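Local coordinates for uncharacterized protein (Bordetella bronchiseptica, PDB 4XG0), which probably acts as a kinase of the DUF1537 family that phosphorylates acid sugars in catabolic pathways, with a sugar-binding N-terminal and a nucleotide-binding C-terminal domain, at residues T78-L83 / K120-A125; L377-T382 / R421-T426; T148-Q151 / G157-P160; R296-W301 / G340-R345; A189-E194 / A200-A205. All coordinates share one frame; numbering follows the deposited sequence.

Interaction 1: T78-L83 / K120-A125; sequences THSRPL and KAEIDA
Ser80 and Glu122 meet through their polar ends, the hydroxyl of one reaching the carboxylate of the other, their CA atoms being 9.0 Å apart. The serine donates: Ser80 OG lies 2.6 Å from Glu122 OE2, a short bond that carries the whole direct contact. It does not lie flat with the acceptor, for the hydroxyl comes from above the carboxylate plane, 35° out of it. Glu122 spans most of the distance. Its CG stands anti to the carbonyl carbon (chi1 -68°), and glutamate's extended length beyond brings the carboxylate to the loop. The small serine suits a loop residue that begins a type I turn, closed by Leu83 N on Ser80 O.

The second carboxylate oxygen is tied to the same loop less directly. A water donates to Glu122 OE1 at 2.8 Å and also bonds Thr78 OG1, at 3.1 Å. Thr78 OG1 in turn stands 2.7 Å from Ser80 OG, completing a ring of polar groups inside a buried contact. The positive charge of Lys109, salt-bridged to Glu122 OE1, gives the buried carboxylate a second partner.

Next to Ser80, Arg81 holds Asp33 and a citrate, probably from the crystallisation liquor, consistent with a nearby site for an acid sugar. Ala88, Val91 and Val92 of helix 85-101 pack beside the polar ring. The loop after strand 73-77 is held by backbone bonds to Ala32 and Asp33, at the end of strand 28-32, while Glu122 belongs to helix 119-130, and Lys109 to strand 106-110 of the same parallel sheet.

Interaction 2: L377-T382 / R421-T426; sequences LVDEVT and RERRFT. With SO4 (sulfate ion), chain E.
Arg423 reaches Val378 and Asp379 by leaving its backbone with CG opposite the amide nitrogen (chi1 172°) and then bending at chi3 (-68°), which turns the guanidinium back over the edge strand 374-380. From the strand, Val378 sends CG1 to meet it, this branch likewise standing opposite the backbone N (chi1 171°).

The two side chains run past each other in opposite senses. Val378 CG1 comes within 3.4 Å of Arg423 NH2, obliquely to the guanidinium, and also rests on the aliphatic stem, 3.6 Å from Arg423 CD. Asp379 instead crosses Arg423 at about a right angle, and its CB lies over one guanidinium face, 3.6 Å from Arg423 NH1. The methylene thus sits nearer than the acid oxygen: Asp379 OD2 is 3.9 Å from Arg423 NH1 and well out of the guanidinium plane. That oxygen accepts from the backbone N of the next residue, Glu380 N, at 2.9 Å, from above the carboxylate plane.

Val378 and Asp379 form a classic beta bulge opposite Leu387, which brings both side chains to this side of the strand. Arg423 CG lies 3.7 Å above the plane of the Phe425 ring, toward its rim. A weak bond from Arg423 NH1 to Arg47 O links the C-terminal tail to the end of helix 35-47. A sulfate, probably from the crystallisation liquor, lies near Thr382 and is bonded by Arg415.

Arginine suits the place because it offers an apolar stem to the valine and a charge to the acid. Since the ion pair with Asp379 is long, out of plane and at the surface, its attraction is probably modest.

Interaction 3: T148-Q151 / G157-P160; sequences TVRQ and GDRP
Arg150 reaches across to Gly157 and Asp158 within an antiparallel three-stranded meander, in which strand 153-156 runs between strands 147-150 and 159-160. The arginine therefore extends from outer strand 147-150 to the turn that joins strand 153-156 to strand 159-160, and its side chain also packs on Tyr155 of the middle strand. Length is what qualifies it: CG lies beside the backbone N (chi1 -57°) and the chain runs straight from there to NE.

At the far end Asp158 forms a salt bridge, with OD1 3.5 Å from Arg150 NH2 at the edge of the guanidinium. The carboxylate is steeply turned, 65° between the planes, so the pair is not a flat two-bond clasp. Gly157 contributes its carbonyl, 3.3 Å from Arg150 NH1 but at an angle too poor for a hydrogen bond. Its positive phi is a backbone shape that glycine adopts easily.

Water does much of the joining. One molecule accepts from Arg150 NH1 and donates to Asp158 OD1; another donates to Gly157 O and accepts from Thr148 OG1. The guanidinium is anchored from its own strand as well: Arg150 NE donates nearly in its plane to Thr148 OG1, at 2.9 Å and an N-H...O angle of 165°.

Interaction 4: R296-W301 / G340-R345; sequences RNWAAW and GELAAR
Between 296-301 and 340-345, both helical, the nearest CA atoms are those of Trp298 and Leu342, 7.9 Å apart. Their helices, 295-304 and 334-349, lie against the mixed sheet of an alpha/beta domain, where Trp298 and Ala343 lean on the same strand residue, Leu320.

Trp298 lies between the helices as a flat plate. Turned with CG opposite its backbone N (chi1 168°), the indole lays one face on Leu342, a residue whose branched end is broad enough to cover it. Leu342 CD2 makes a CH-pi contact 3.5 Å from the centroid of the five-membered ring, only 5° off the ring normal, while Leu342 CB sits over the six-membered part. On the same side, toward the rim, Leu342 O lies 3.3 Å from Trp298 CZ2. Trp285 adds an edge-to-face partner for the same ring.

Arg345, one helical turn on, closes the outer side. The planes stand 79° apart, so the indole edge points into the guanidinium face rather than stacking with it. The arginine's charge is paired with Asp295, just before 296-301. Trp298 CD1 lies 3.3 Å from Arg345 NH2, and the neighbouring Trp298 NE1 is 3.5 Å from that nitrogen, a pair of donors with no bond between them.

Interaction 5: A189-E194 / A200-A205; sequences AAQAGE and ARRIAA
The loop leading from strand 186-188 into helix 196-205 is clasped by Arg202 of that helix, which grips Glu194 and the backbone of Ala189. The hold on Glu194 is side-on and two-handed: Arg202 NE donates to Glu194 OE2 at 2.9 Å, and Arg202 NH1 to Glu194 OE1 at 2.7 Å. Each uses the syn lone pair of its oxygen, and the two flat groups are nearly coplanar, 14° apart. Arg202 NH1 has a second bond, to Ala189 O at 2.6 Å, although it meets that carbonyl from well above its plane.

This is a strand-to-helix connection at the edge of the parallel sheet, for 186-188 is an outermost strand. Gln191 to Glu194 form a type I turn, and Glu194, extended with CG opposite its backbone N (chi1 -176°), holds its carboxylate where OE1 also accepts from Gln191 N at 2.9 Å. Glutamate suits the site because its two oxygens match the arginine's two donors while one still serves the turn.

Gln191 NE2 lies over the centre of one guanidinium face, 3.6 Å from Arg202 CZ, the amide tilted 29° to it. A water accepting from Arg202 NH2 and from Ala189 N engages the remaining nitrogen.

In the fold
Taken from the N terminus, the five contacts follow in series; none nests in or crosses another. Interaction 1 closes a 36-residue excursion that includes helix 85-101 and strand 106-110. Interaction 3 spans just five residues within a small antiparallel sheet, and interaction 5 likewise closes a short strand-to-helix link; their nearest atoms are about 6 Å apart. These three lie in the sugar-binding region. Interaction 4 joins helices of the nucleotide-binding region, its centre about 57 Å from that of interaction 1 and on the opposite side of the chain's centre. Last, interaction 2 brings the C-terminal tail back to edge strand 374-380, the centre of this contact lying about 11 Å from the chain's centre.

Interaction 1: T78-L83 / K120-A125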
# COMPACT_ATOMS: atom_id res chain seq x y z
N THR A 78 23.74 0.77 5.36
CA THR A 78 24.88 1.66 5.59
C THR A 78 25.83 1.08 6.64
O THR A 78 26.84 1.69 6.96
CB THR A 78 24.41 3.04 6.07
OG1 THR A 78 23.45 2.86 7.10
CG2 THR A 78 23.78 3.84 4.95
N HIS A 79 25.49 -0.09 7.20
CA HIS A 79 26.21 -0.66 8.36
C HIS A 79 26.64 0.40 9.36
O HIS A 79 27.79 0.38 9.83
CB HIS A 79 27.47 -1.41 7.94
CG HIS A 79 27.44 -1.96 6.55
ND1 HIS A 79 27.20 -3.30 6.28
CD2 HIS A 79 27.65 -1.37 5.35
CE1 HIS A 79 27.26 -3.49 4.98
NE2 HIS A 79 27.53 -2.34 4.38
N SER A 80 25.74 1.30 9.73
CA SER A 80 26.12 2.49 10.49
C SER A 80 25.60 2.55 11.93
O SER A 80 25.91 3.51 12.65
CB SER A 80 25.62 3.73 9.75
OG SER A 80 24.22 3.67 9.59
N ARG A 81 24.87 1.53 12.38
CA ARG A 81 24.24 1.57 13.71
C ARG A 81 25.24 1.72 14.88
O ARG A 81 25.01 2.50 15.81
CB ARG A 81 23.37 0.33 13.92
CG ARG A 81 22.48 0.41 15.16
CD ARG A 81 21.56 -0.78 15.23
NE ARG A 81 20.48 -0.69 14.25
CZ ARG A 81 19.44 -1.51 14.19
NH1 ARG A 81 18.52 -1.34 13.25
NH2 ARG A 81 19.31 -2.50 15.06
N PRO A 82 26.38 1.00 14.82
CA PRO A 82 27.37 1.17 15.90
C PRO A 82 28.42 2.25 15.64
O PRO A 82 29.37 2.35 16.42
CB PRO A 82 28.05 -0.19 15.95
CG PRO A 82 28.02 -0.67 14.53
CD PRO A 82 26.74 -0.12 13.92
N LEU A 83 28.26 3.06 14.60
CA LEU A 83 29.25 4.09 14.29
C LEU A 83 29.03 5.37 15.08
O LEU A 83 27.96 5.58 15.63
CB LEU A 83 29.23 4.45 12.81
CG LEU A 83 29.69 3.34 11.85
CD1 LEU A 83 29.79 3.88 10.42
CD2 LEU A 83 31.02 2.74 12.30
N LYS A 120 19.52 11.02 15.36
CA LYS A 120 19.30 12.35 14.84
C LYS A 120 20.29 12.65 13.74
O LYS A 120 19.93 13.27 12.76
CB LYS A 120 19.45 13.42 15.95
CG LYS A 120 19.20 14.83 15.44
CD LYS A 120 19.50 15.89 16.59
CE LYS A 120 19.63 17.30 16.06
NZ LYS A 120 18.39 17.77 15.38
N ALA A 121 21.52 12.20 13.89
CA ALA A 121 22.57 12.58 12.95
C ALA A 121 22.21 12.06 11.55
O ALA A 121 22.32 12.78 10.56
CB ALA A 121 23.94 12.03 13.41
N GLU A 122 21.73 10.83 11.50
CA GLU A 122 21.45 10.16 10.21
C GLU A 122 20.20 10.76 9.59
O GLU A 122 20.14 10.98 8.39
CB GLU A 122 21.31 8.64 10.36
CG GLU A 122 22.60 7.91 10.73
CD GLU A 122 22.47 6.40 10.53
OE1 GLU A 122 21.47 5.99 9.90
OE2 GLU A 122 23.35 5.63 10.98
N ILE A 123 19.22 11.10 10.43
CA ILE A 123 17.98 11.70 9.91
C ILE A 123 18.20 13.07 9.28
O ILE A 123 17.76 13.31 8.17
CB ILE A 123 16.88 11.77 10.99
CG1 ILE A 123 16.33 10.35 11.22
CG2 ILE A 123 15.78 12.73 10.58
CD1 ILE A 123 15.56 10.22 12.53
N ASP A 124 18.89 13.97 9.97
CA ASP A 124 19.22 15.25 9.37
C ASP A 124 20.02 15.13 8.07
O ASP A 124 19.74 15.82 7.11
CB ASP A 124 19.98 16.12 10.37
CG ASP A 124 19.09 16.64 11.47
OD1 ASP A 124 17.86 16.70 11.24
OD2 ASP A 124 19.63 16.99 12.54
N ALA A 125 21.01 14.24 8.05
CA ALA A 125 21.84 14.09 6.87
C ALA A 125 21.01 13.56 5.70
O ALA A 125 21.17 14.00 4.57
CB ALA A 125 23.00 13.14 7.16
O HOH W 1 20.93 4.50 7.62

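Interaction 2: L377-T382 / R421-T426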
# COMPACT_ATOMS: atom_id res chain seq x y z
N LEU A 377 -1.75 -16.32 -11.89
CA LEU A 377 -1.85 -16.00 -10.49
C LEU A 377 -0.67 -15.20 -9.99
O LEU A 377 0.48 -15.43 -10.38
CB LEU A 377 -1.98 -17.27 -9.64
CG LEU A 377 -3.39 -17.80 -9.42
CD1 LEU A 377 -3.35 -18.88 -8.38
CD2 LEU A 377 -4.35 -16.68 -8.98
N VAL A 378 -0.98 -14.31 -9.06
CA VAL A 378 -0.00 -13.42 -8.51
C VAL A 378 0.10 -13.63 -7.02
O VAL A 378 1.19 -13.83 -6.50
CB VAL A 378 -0.42 -11.99 -8.85
CG1 VAL A 378 0.41 -11.02 -8.13
CG2 VAL A 378 -0.30 -11.83 -10.36
N ASP A 379 -1.06 -13.62 -6.36
CA ASP A 379 -1.13 -13.79 -4.92
C ASP A 379 -2.59 -13.90 -4.47
O ASP A 379 -3.43 -14.40 -5.21
CB ASP A 379 -0.46 -12.60 -4.24
CG ASP A 379 0.05 -12.95 -2.88
OD1 ASP A 379 1.05 -13.72 -2.80
OD2 ASP A 379 -0.56 -12.45 -1.91
N GLU A 380 -2.91 -13.46 -3.27
CA GLU A 380 -4.31 -13.52 -2.86
C GLU A 380 -4.69 -12.40 -1.91
O GLU A 380 -3.83 -11.83 -1.23
CB GLU A 380 -4.58 -14.84 -2.17
CG GLU A 380 -3.83 -14.99 -0.90
CD GLU A 380 -3.96 -16.37 -0.32
OE1 GLU A 380 -4.38 -17.28 -1.08
OE2 GLU A 380 -3.66 -16.53 0.89
N VAL A 381 -5.99 -12.10 -1.86
CA VAL A 381 -6.49 -11.10 -0.92
C VAL A 381 -6.50 -11.75 0.45
O VAL A 381 -6.06 -11.17 1.48
CB VAL A 381 -7.91 -10.63 -1.32
CG1 VAL A 381 -8.38 -9.48 -0.43
CG2 VAL A 381 -7.97 -10.18 -2.76
N THR A 382 -6.99 -12.99 0.46
CA THR A 382 -7.01 -13.88 1.62
C THR A 382 -7.23 -15.30 1.05
O THR A 382 -7.59 -15.45 -0.11
CB THR A 382 -8.13 -13.46 2.60
OG1 THR A 382 -8.09 -14.30 3.76
CG2 THR A 382 -9.49 -13.54 1.96
N ARG A 421 -5.50 -2.29 -5.93
CA ARG A 421 -4.91 -0.97 -6.03
C ARG A 421 -3.51 -0.97 -5.44
O ARG A 421 -2.62 -0.33 -5.95
CB ARG A 421 -5.75 0.03 -5.27
CG ARG A 421 -7.11 0.19 -5.83
CD ARG A 421 -7.79 1.44 -5.37
NE ARG A 421 -8.66 1.80 -6.48
CZ ARG A 421 -8.26 2.50 -7.53
NH1 ARG A 421 -7.03 3.00 -7.59
NH2 ARG A 421 -9.10 2.72 -8.50
N GLU A 422 -3.34 -1.70 -4.33
CA GLU A 422 -2.13 -1.62 -3.54
C GLU A 422 -1.05 -2.63 -3.91
O GLU A 422 -0.13 -2.85 -3.16
CB GLU A 422 -2.49 -1.75 -2.07
CG GLU A 422 -3.29 -0.55 -1.62
CD GLU A 422 -3.54 -0.53 -0.12
OE1 GLU A 422 -3.47 -1.60 0.53
OE2 GLU A 422 -3.84 0.57 0.36
N ARG A 423 -1.21 -3.25 -5.08
CA ARG A 423 -0.19 -4.11 -5.64
C ARG A 423 0.41 -3.44 -6.84
O ARG A 423 -0.31 -2.83 -7.63
CB ARG A 423 -0.80 -5.45 -6.05
CG ARG A 423 0.15 -6.33 -6.82
CD ARG A 423 -0.27 -7.77 -6.78
NE ARG A 423 -0.12 -8.30 -5.43
CZ ARG A 423 0.97 -8.91 -4.98
NH1 ARG A 423 1.01 -9.33 -3.73
NH2 ARG A 423 2.02 -9.12 -5.77
N ARG A 424 1.72 -3.56 -6.96
CA ARG A 424 2.47 -3.10 -8.12
C ARG A 424 2.42 -4.23 -9.15
O ARG A 424 2.81 -5.37 -8.86
CB ARG A 424 3.90 -2.81 -7.75
CG ARG A 424 4.70 -2.28 -8.92
CD ARG A 424 4.15 -0.93 -9.38
NE ARG A 424 5.00 -0.37 -10.43
CZ ARG A 424 4.56 0.15 -11.57
NH1 ARG A 424 3.27 0.19 -11.86
NH2 ARG A 424 5.45 0.63 -12.45
N PHE A 425 1.92 -3.91 -10.33
CA PHE A 425 1.92 -4.88 -11.43
C PHE A 425 2.94 -4.45 -12.49
O PHE A 425 3.02 -3.28 -12.80
CB PHE A 425 0.54 -4.92 -12.05
CG PHE A 425 -0.50 -5.48 -11.16
CD1 PHE A 425 -0.72 -6.83 -11.10
CD2 PHE A 425 -1.28 -4.63 -10.36
CE1 PHE A 425 -1.71 -7.36 -10.28
CE2 PHE A 425 -2.25 -5.14 -9.51
CZ PHE A 425 -2.48 -6.51 -9.47
N THR A 426 3.70 -5.40 -13.03
CA THR A 426 4.69 -5.08 -14.06
C THR A 426 4.47 -5.92 -15.31
O THR A 426 3.34 -6.29 -15.61
CB THR A 426 6.12 -5.26 -13.55
OG1 THR A 426 7.02 -5.34 -14.66
CG2 THR A 426 6.24 -6.52 -12.69
S SO4 E . -6.85 -12.64 6.91
O1 SO4 E . -6.58 -11.45 7.73
O2 SO4 E . -6.25 -12.47 5.59
O3 SO4 E . -6.31 -13.84 7.55
O4 SO4 E . -8.31 -12.79 6.74

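Interaction 3: T148-Q151 / G157-P160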
# COMPACT_ATOMS: atom_id res chain seq x y z
N THR A 148 5.46 0.95 19.95
CA THR A 148 4.47 1.95 19.63
C THR A 148 5.09 3.31 19.93
O THR A 148 6.10 3.38 20.61
CB THR A 148 3.18 1.76 20.42
OG1 THR A 148 3.44 1.80 21.85
CG2 THR A 148 2.55 0.42 20.06
N VAL A 149 4.49 4.36 19.37
CA VAL A 149 4.91 5.73 19.64
C VAL A 149 3.73 6.43 20.29
O VAL A 149 2.63 6.55 19.68
CB VAL A 149 5.38 6.46 18.36
CG1 VAL A 149 5.63 7.93 18.66
CG2 VAL A 149 6.65 5.79 17.79
N ARG A 150 3.94 6.86 21.53
CA ARG A 150 2.90 7.42 22.39
C ARG A 150 3.29 8.81 22.90
O ARG A 150 4.22 8.94 23.68
CB ARG A 150 2.68 6.51 23.60
CG ARG A 150 2.31 5.10 23.20
CD ARG A 150 1.84 4.30 24.41
NE ARG A 150 1.89 2.87 24.11
CZ ARG A 150 1.41 1.91 24.90
NH1 ARG A 150 1.51 0.65 24.50
NH2 ARG A 150 0.86 2.20 26.08
N GLN A 151 2.55 9.82 22.46
CA GLN A 151 2.90 11.22 22.71
C GLN A 151 4.40 11.43 22.42
O GLN A 151 5.13 12.13 23.17
CB GLN A 151 2.52 11.62 24.15
CG GLN A 151 1.01 11.46 24.39
CD GLN A 151 0.50 12.20 25.60
OE1 GLN A 151 0.87 11.90 26.73
NE2 GLN A 151 -0.37 13.16 25.37
N GLY A 157 6.19 -2.66 24.60
CA GLY A 157 5.09 -3.05 25.47
C GLY A 157 4.55 -1.83 26.23
O GLY A 157 4.31 -0.79 25.62
N ASP A 158 4.37 -1.94 27.55
CA ASP A 158 3.75 -0.87 28.33
C ASP A 158 4.77 0.10 28.98
O ASP A 158 4.39 0.90 29.86
CB ASP A 158 2.83 -1.46 29.42
CG ASP A 158 1.53 -0.66 29.61
OD1 ASP A 158 0.91 -0.25 28.59
OD2 ASP A 158 1.14 -0.43 30.78
N ARG A 159 6.04 0.04 28.56
CA ARG A 159 7.09 0.93 29.14
C ARG A 159 7.85 1.71 28.06
O ARG A 159 8.08 1.22 26.98
CB ARG A 159 8.13 0.14 29.93
CG ARG A 159 7.60 -1.02 30.74
CD ARG A 159 8.70 -1.59 31.64
NE ARG A 159 9.73 -2.29 30.88
CZ ARG A 159 9.90 -3.62 30.86
NH1 ARG A 159 10.87 -4.16 30.13
NH2 ARG A 159 9.12 -4.42 31.57
N PRO A 160 8.27 2.95 28.37
CA PRO A 160 9.21 3.68 27.50
C PRO A 160 10.48 2.89 27.27
O PRO A 160 10.90 2.20 28.20
CB PRO A 160 9.54 4.92 28.34
CG PRO A 160 8.32 5.14 29.14
CD PRO A 160 7.83 3.76 29.51
O HOH W 2 3.93 -0.57 22.98
O HOH W 3 0.29 -1.61 26.46

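Interaction 4: R296-W301 / G340-R345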
# COMPACT_ATOMS: atom_id res chain seq x y z
N ARG A 296 -30.70 0.73 -22.43
CA ARG A 296 -30.84 2.16 -22.16
C ARG A 296 -30.51 2.51 -20.72
O ARG A 296 -29.91 3.55 -20.43
CB ARG A 296 -32.24 2.63 -22.52
CG ARG A 296 -32.47 2.64 -24.03
CD ARG A 296 -33.91 2.85 -24.40
NE ARG A 296 -34.75 1.84 -23.78
CZ ARG A 296 -36.05 1.69 -24.02
NH1 ARG A 296 -36.66 2.48 -24.89
NH2 ARG A 296 -36.73 0.74 -23.39
N ASN A 297 -30.90 1.63 -19.79
CA ASN A 297 -30.64 1.85 -18.37
C ASN A 297 -29.12 1.75 -18.11
O ASN A 297 -28.54 2.55 -17.37
CB ASN A 297 -31.42 0.82 -17.54
CG ASN A 297 -31.47 1.16 -16.06
OD1 ASN A 297 -30.53 0.86 -15.31
ND2 ASN A 297 -32.58 1.75 -15.62
N TRP A 298 -28.47 0.77 -18.73
CA TRP A 298 -27.02 0.62 -18.61
C TRP A 298 -26.31 1.86 -19.14
O TRP A 298 -25.45 2.43 -18.47
CB TRP A 298 -26.54 -0.60 -19.41
CG TRP A 298 -25.04 -0.68 -19.60
CD1 TRP A 298 -24.35 -0.52 -20.79
CD2 TRP A 298 -24.05 -0.95 -18.60
NE1 TRP A 298 -23.00 -0.67 -20.57
CE2 TRP A 298 -22.79 -0.94 -19.24
CE3 TRP A 298 -24.10 -1.20 -17.23
CZ2 TRP A 298 -21.62 -1.16 -18.56
CZ3 TRP A 298 -22.94 -1.42 -16.56
CH2 TRP A 298 -21.70 -1.39 -17.22
N ALA A 299 -26.67 2.25 -20.37
CA ALA A 299 -26.10 3.45 -20.99
C ALA A 299 -26.19 4.68 -20.08
O ALA A 299 -25.24 5.44 -19.95
CB ALA A 299 -26.77 3.71 -22.32
N ALA A 300 -27.33 4.87 -19.43
CA ALA A 300 -27.52 6.05 -18.57
C ALA A 300 -26.64 5.99 -17.31
O ALA A 300 -26.19 7.01 -16.79
CB ALA A 300 -28.99 6.18 -18.17
N TRP A 301 -26.38 4.79 -16.80
CA TRP A 301 -25.59 4.71 -15.59
C TRP A 301 -24.13 4.93 -15.93
O TRP A 301 -23.43 5.64 -15.23
CB TRP A 301 -25.79 3.37 -14.88
CG TRP A 301 -24.96 3.24 -13.63
CD1 TRP A 301 -25.24 3.77 -12.40
CD2 TRP A 301 -23.73 2.54 -13.50
NE1 TRP A 301 -24.24 3.43 -11.51
CE2 TRP A 301 -23.30 2.68 -12.17
CE3 TRP A 301 -22.93 1.80 -14.39
CZ2 TRP A 301 -22.12 2.09 -11.69
CZ3 TRP A 301 -21.78 1.23 -13.93
CH2 TRP A 301 -21.37 1.38 -12.58
N GLY A 340 -21.91 -9.89 -16.85
CA GLY A 340 -20.58 -10.18 -17.36
C GLY A 340 -20.30 -9.41 -18.62
O GLY A 340 -19.22 -8.84 -18.79
N GLU A 341 -21.27 -9.42 -19.52
CA GLU A 341 -21.08 -8.71 -20.79
C GLU A 341 -20.95 -7.21 -20.55
O GLU A 341 -20.08 -6.56 -21.16
CB GLU A 341 -22.23 -8.99 -21.74
CG GLU A 341 -22.18 -10.38 -22.35
CD GLU A 341 -22.04 -10.36 -23.87
OE1 GLU A 341 -23.05 -10.09 -24.55
OE2 GLU A 341 -20.92 -10.62 -24.37
N LEU A 342 -21.80 -6.64 -19.69
CA LEU A 342 -21.72 -5.20 -19.40
C LEU A 342 -20.39 -4.80 -18.70
O LEU A 342 -19.75 -3.80 -19.05
CB LEU A 342 -22.93 -4.76 -18.57
CG LEU A 342 -24.28 -4.95 -19.29
CD1 LEU A 342 -25.46 -4.59 -18.41
CD2 LEU A 342 -24.35 -4.14 -20.59
N ALA A 343 -19.98 -5.59 -17.72
CA ALA A 343 -18.71 -5.35 -17.04
C ALA A 343 -17.60 -5.28 -18.08
O ALA A 343 -16.74 -4.40 -18.02
CB ALA A 343 -18.42 -6.43 -16.03
N ALA A 344 -17.63 -6.20 -19.03
CA ALA A 344 -16.56 -6.24 -20.06
C ALA A 344 -16.62 -5.02 -20.93
O ALA A 344 -15.57 -4.43 -21.28
CB ALA A 344 -16.67 -7.50 -20.92
N ARG A 345 -17.82 -4.62 -21.33
CA ARG A 345 -17.95 -3.41 -22.13
C ARG A 345 -17.33 -2.21 -21.41
O ARG A 345 -16.65 -1.37 -22.03
CB ARG A 345 -19.40 -3.15 -22.50
CG ARG A 345 -19.90 -3.96 -23.68
CD ARG A 345 -21.41 -3.90 -23.87
NE ARG A 345 -21.94 -2.54 -23.91
CZ ARG A 345 -23.24 -2.25 -23.92
NH1 ARG A 345 -24.12 -3.21 -23.91
NH2 ARG A 345 -23.66 -0.98 -23.95

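Interaction 5: A189-E194 / A200-A205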
# COMPACT_ATOMS: atom_id res chain seq x y z
N ALA A 189 -0.35 13.56 16.70
CA ALA A 189 -1.04 12.27 16.72
C ALA A 189 -2.32 12.35 15.91
O ALA A 189 -3.05 13.33 16.03
CB ALA A 189 -1.34 11.87 18.15
N ALA A 190 -2.62 11.34 15.08
CA ALA A 190 -3.91 11.35 14.39
C ALA A 190 -5.06 11.45 15.39
O ALA A 190 -5.03 10.86 16.47
CB ALA A 190 -4.09 10.11 13.54
N GLN A 191 -6.08 12.21 15.02
CA GLN A 191 -7.24 12.40 15.87
C GLN A 191 -8.28 11.31 15.55
O GLN A 191 -8.18 10.63 14.52
CB GLN A 191 -7.79 13.81 15.64
CG GLN A 191 -6.75 14.89 15.95
CD GLN A 191 -7.07 16.24 15.34
OE1 GLN A 191 -8.11 16.41 14.71
NE2 GLN A 191 -6.18 17.21 15.52
N ALA A 192 -9.27 11.15 16.43
CA ALA A 192 -10.17 9.98 16.43
C ALA A 192 -10.58 9.44 15.05
O ALA A 192 -10.31 8.28 14.73
CB ALA A 192 -11.41 10.28 17.27
N GLY A 193 -11.23 10.27 14.25
CA GLY A 193 -11.71 9.83 12.94
C GLY A 193 -10.97 10.46 11.77
O GLY A 193 -11.49 10.52 10.65
N GLU A 194 -9.75 10.91 12.02
CA GLU A 194 -9.03 11.73 11.05
C GLU A 194 -8.71 10.97 9.77
O GLU A 194 -8.38 9.79 9.79
CB GLU A 194 -7.74 12.28 11.68
CG GLU A 194 -6.95 13.23 10.78
CD GLU A 194 -5.87 14.01 11.53
OE1 GLU A 194 -5.32 13.47 12.52
OE2 GLU A 194 -5.56 15.15 11.14
N ALA A 200 -2.27 14.60 6.59
CA ALA A 200 -1.21 15.07 5.71
C ALA A 200 -1.00 16.58 5.83
O ALA A 200 0.13 17.07 5.86
CB ALA A 200 -1.51 14.67 4.25
N ARG A 201 -2.11 17.33 5.89
CA ARG A 201 -2.03 18.77 6.08
C ARG A 201 -1.22 19.11 7.33
O ARG A 201 -0.35 19.97 7.29
CB ARG A 201 -3.43 19.37 6.18
CG ARG A 201 -3.99 19.90 4.86
CD ARG A 201 -5.52 20.07 4.91
NE ARG A 201 -6.13 19.74 3.62
CZ ARG A 201 -7.19 18.95 3.45
NH1 ARG A 201 -7.66 18.71 2.23
NH2 ARG A 201 -7.80 18.38 4.49
N ARG A 202 -1.52 18.43 8.43
CA ARG A 202 -0.85 18.74 9.69
C ARG A 202 0.64 18.36 9.69
O ARG A 202 1.45 19.01 10.37
CB ARG A 202 -1.58 18.06 10.86
CG ARG A 202 -3.03 18.50 11.00
CD ARG A 202 -3.57 18.23 12.39
NE ARG A 202 -3.73 16.80 12.69
CZ ARG A 202 -3.24 16.19 13.76
NH1 ARG A 202 -3.47 14.90 13.94
NH2 ARG A 202 -2.52 16.84 14.66
N ILE A 203 1.02 17.32 8.95
CA ILE A 203 2.43 16.96 8.88
C ILE A 203 3.20 18.03 8.09
O ILE A 203 4.33 18.38 8.43
CB ILE A 203 2.62 15.59 8.22
CG1 ILE A 203 2.16 14.48 9.17
CG2 ILE A 203 4.08 15.37 7.83
CD1 ILE A 203 1.99 13.10 8.47
N ALA A 204 2.58 18.55 7.04
CA ALA A 204 3.22 19.58 6.24
C ALA A 204 3.44 20.84 7.09
O ALA A 204 4.49 21.48 7.02
CB ALA A 204 2.37 19.92 5.02
N ALA A 205 2.44 21.18 7.90
CA ALA A 205 2.53 22.34 8.77
C ALA A 205 3.67 22.21 9.79
O ALA A 205 4.22 23.21 10.25
CB ALA A 205 1.20 22.57 9.48
O HOH W 4 -1.61 16.42 17.22